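Local atomic coordinates of A rubisco-like protein (Burkholderia fungorum, PDB entry 3NWR), a protein that adopts the fold of the Rubisco large subunit and is probably a lyase. Residues 170-175 and 198-203. Sequence-based numbering, arbitrary orientation.
Sequences PNVGLS and EVCANP
Val-172 is the centre of this contact, and its two methyls meet different partners. CG1 touches the CG2 methyl of Val-199 at 4.0 Å. CG2 stands anti to the backbone N of Val-172 and reaches Pro-203, with CB of that ring at 3.9 Å. The Val-172 side chain lies nearly perpendicular to that of Val-199. Against the proline ring alongside it, it runs antiparallel. Cys-200 fills the middle, its CB 4.1 Å from CB of Val-172. Its SG is anti to its own backbone N (chi1 -177°), and lies 4.0 Å from O of Asn-171, with CG2 of Val-172 slightly farther. The CG2 methyl of Val-199 serves two neighbours, since it also meets CB of Asn-171 at 3.7 Å. The backbone comes close too: O of Asn-171 lies 3.1 Å from CB of Cys-200, a tight carbonyl-to-methylene approach.

The amide of Asn-171 does not take part in this apolar patch. Its OD1 accepts a hydrogen bond from Lys-169. Its ND2 makes a weak hydrogen bond to O of Ser-39 of the second subunit.

Residues 170-175 follow the short strand 163-165 and lead into helix 176-189. Residues 198-203 lie between that helix and helix 208-226. The contact thus joins two successive loops of the Rubisco-type TIM barrel, probably on the side where Rubisco relatives carry the active site. This fits the carboxylated lysine at position 195, whose OQ1 receives a weak hydrogen bond from N of Glu-198.

All five touching residues are buried. The side chains meet mainly through carbon, and the one polar atom in close touch, O of Asn-171, faces a methylene. This is consistent with van der Waals packing and burial as the main contribution across these two segments.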
ATOM      1  N   PRO A 170      12.019 -23.643   7.529  1.00 17.85           N
ATOM      2  CA  PRO A 170      11.431 -22.453   8.161  1.00 17.65           C
ATOM      3  C   PRO A 170      11.446 -21.243   7.236  1.00 16.95           C
ATOM      4  O   PRO A 170      12.273 -21.179   6.319  1.00 16.84           O
ATOM      5  CB  PRO A 170      12.354 -22.199   9.357  1.00 21.81           C
ATOM      6  CG  PRO A 170      13.646 -22.822   8.965  1.00 24.88           C
ATOM      7  CD  PRO A 170      13.255 -24.061   8.213  1.00 21.95           C
ATOM      8  N   ASN A 171      10.543 -20.297   7.489  1.00 18.32           N
ATOM      9  CA  ASN A 171      10.352 -19.144   6.605  1.00 16.96           C
ATOM     10  C   ASN A 171      11.639 -18.383   6.376  1.00 18.09           C
ATOM     11  O   ASN A 171      11.911 -17.906   5.276  1.00 16.15           O
ATOM     12  CB  ASN A 171       9.324 -18.175   7.197  1.00 17.75           C
ATOM     13  CG  ASN A 171       7.942 -18.782   7.328  1.00 21.09           C
ATOM     14  OD1 ASN A 171       7.589 -19.722   6.617  1.00 21.58           O
ATOM     15  ND2 ASN A 171       7.142 -18.229   8.237  1.00 20.91           N
ATOM     16  N   VAL A 172      12.412 -18.242   7.445  1.00 17.30           N
ATOM     17  CA  VAL A 172      13.672 -17.519   7.395  1.00 16.55           C
ATOM     18  C   VAL A 172      14.558 -18.090   8.499  1.00 18.07           C
ATOM     19  O   VAL A 172      14.053 -18.559   9.518  1.00 17.70           O
ATOM     20  CB  VAL A 172      13.451 -15.984   7.560  1.00 15.05           C
ATOM     21  CG1 VAL A 172      12.886 -15.631   8.959  1.00 16.77           C
ATOM     22  CG2 VAL A 172      14.732 -15.222   7.269  1.00 16.20           C
ATOM     23  N   GLY A 173      15.869 -18.090   8.290  1.00 18.15           N
ATOM     24  CA  GLY A 173      16.778 -18.566   9.322  1.00 18.70           C
ATOM     25  C   GLY A 173      17.755 -19.634   8.872  1.00 17.66           C
ATOM     26  O   GLY A 173      18.821 -19.792   9.471  1.00 21.30           O
ATOM     27  N   LEU A 174      17.392 -20.394   7.842  1.00 18.90           N
ATOM     28  CA  LEU A 174      18.334 -21.336   7.244  1.00 18.62           C
ATOM     29  C   LEU A 174      19.493 -20.605   6.592  1.00 17.48           C
ATOM     30  O   LEU A 174      19.345 -19.492   6.086  1.00 19.51           O
ATOM     31  CB  LEU A 174      17.655 -22.207   6.187  1.00 16.89           C
ATOM     32  CG  LEU A 174      16.520 -23.140   6.614  1.00 17.07           C
ATOM     33  CD1 LEU A 174      15.982 -23.876   5.399  1.00 20.39           C
ATOM     34  CD2 LEU A 174      16.985 -24.129   7.677  1.00 20.99           C
ATOM     35  N   SER A 175      20.658 -21.241   6.588  1.00 19.12           N
ATOM     36  CA  SER A 175      21.783 -20.715   5.827  1.00 20.78           C
ATOM     37  C   SER A 175      21.552 -20.958   4.337  1.00 17.35           C
ATOM     38  O   SER A 175      20.632 -21.686   3.951  1.00 17.18           O
ATOM     39  CB  SER A 175      23.070 -21.418   6.254  1.00 19.12           C
ATOM     40  OG  SER A 175      23.056 -22.763   5.814  1.00 20.28           O
ATOM     41  N   GLU A 198       7.622 -14.829   2.160  1.00 12.15           N
ATOM     42  CA  GLU A 198       7.715 -13.379   2.002  1.00 12.98           C
ATOM     43  C   GLU A 198       8.576 -12.667   3.053  1.00 12.26           C
ATOM     44  O   GLU A 198       9.022 -11.540   2.829  1.00 14.15           O
ATOM     45  CB  GLU A 198       6.327 -12.731   1.924  1.00 15.17           C
ATOM     46  CG  GLU A 198       5.592 -12.621   3.254  1.00 15.14           C
ATOM     47  CD  GLU A 198       4.892 -13.903   3.681  1.00 16.70           C
ATOM     48  OE1 GLU A 198       4.928 -14.931   2.956  1.00 15.62           O
ATOM     49  OE2 GLU A 198       4.280 -13.882   4.767  1.00 18.84           O
ATOM     50  N   VAL A 199       8.816 -13.302   4.197  1.00 12.97           N
ATOM     51  CA  VAL A 199       9.680 -12.661   5.187  1.00 14.90           C
ATOM     52  C   VAL A 199      11.162 -12.953   4.945  1.00 13.31           C
ATOM     53  O   VAL A 199      12.004 -12.431   5.654  1.00 14.51           O
ATOM     54  CB  VAL A 199       9.272 -12.983   6.650  1.00 12.52           C
ATOM     55  CG1 VAL A 199       7.787 -12.656   6.864  1.00 15.04           C
ATOM     56  CG2 VAL A 199       9.583 -14.449   7.002  1.00 13.90           C
ATOM     57  N   CYS A 200      11.467 -13.765   3.933  1.00 13.24           N
ATOM     58  CA  CYS A 200      12.849 -14.063   3.571  1.00 13.31           C
ATOM     59  C   CYS A 200      13.181 -13.462   2.218  1.00 12.71           C
ATOM     60  O   CYS A 200      12.691 -13.933   1.195  1.00 14.30           O
ATOM     61  CB  CYS A 200      13.061 -15.574   3.503  1.00 14.64           C
ATOM     62  SG  CYS A 200      14.777 -16.014   3.155  1.00 16.14           S
ATOM     63  N   ALA A 201      14.006 -12.423   2.211  1.00 12.01           N
ATOM     64  CA  ALA A 201      14.441 -11.794   0.970  1.00 11.06           C
ATOM     65  C   ALA A 201      15.962 -11.736   0.930  1.00 13.48           C
ATOM     66  O   ALA A 201      16.592 -12.462   0.161  1.00 15.55           O
ATOM     67  CB  ALA A 201      13.835 -10.408   0.829  1.00 14.09           C
ATOM     68  N   ASN A 202      16.543 -10.878   1.767  1.00 15.31           N
ATOM     69  CA  ASN A 202      18.000 -10.748   1.841  1.00 15.63           C
ATOM     70  C   ASN A 202      18.480 -10.797   3.299  1.00 15.44           C
ATOM     71  O   ASN A 202      19.160  -9.886   3.770  1.00 16.99           O
ATOM     72  CB  ASN A 202      18.438  -9.453   1.158  1.00 16.98           C
ATOM     73  CG  ASN A 202      19.938  -9.392   0.908  1.00 19.95           C
ATOM     74  OD1 ASN A 202      20.618 -10.418   0.806  1.00 19.26           O
ATOM     75  ND2 ASN A 202      20.455  -8.177   0.798  1.00 20.94           N
ATOM     76  N   PRO A 203      18.108 -11.863   4.025  1.00 14.94           N
ATOM     77  CA  PRO A 203      18.486 -11.954   5.439  1.00 15.43           C
ATOM     78  C   PRO A 203      19.988 -12.152   5.600  1.00 17.57           C
ATOM     79  O   PRO A 203      20.635 -12.676   4.700  1.00 19.20           O
ATOM     80  CB  PRO A 203      17.754 -13.212   5.908  1.00 15.85           C
ATOM     81  CG  PRO A 203      17.718 -14.088   4.673  1.00 15.74           C
ATOM     82  CD  PRO A 203      17.538 -13.125   3.520  1.00 17.20           C
TER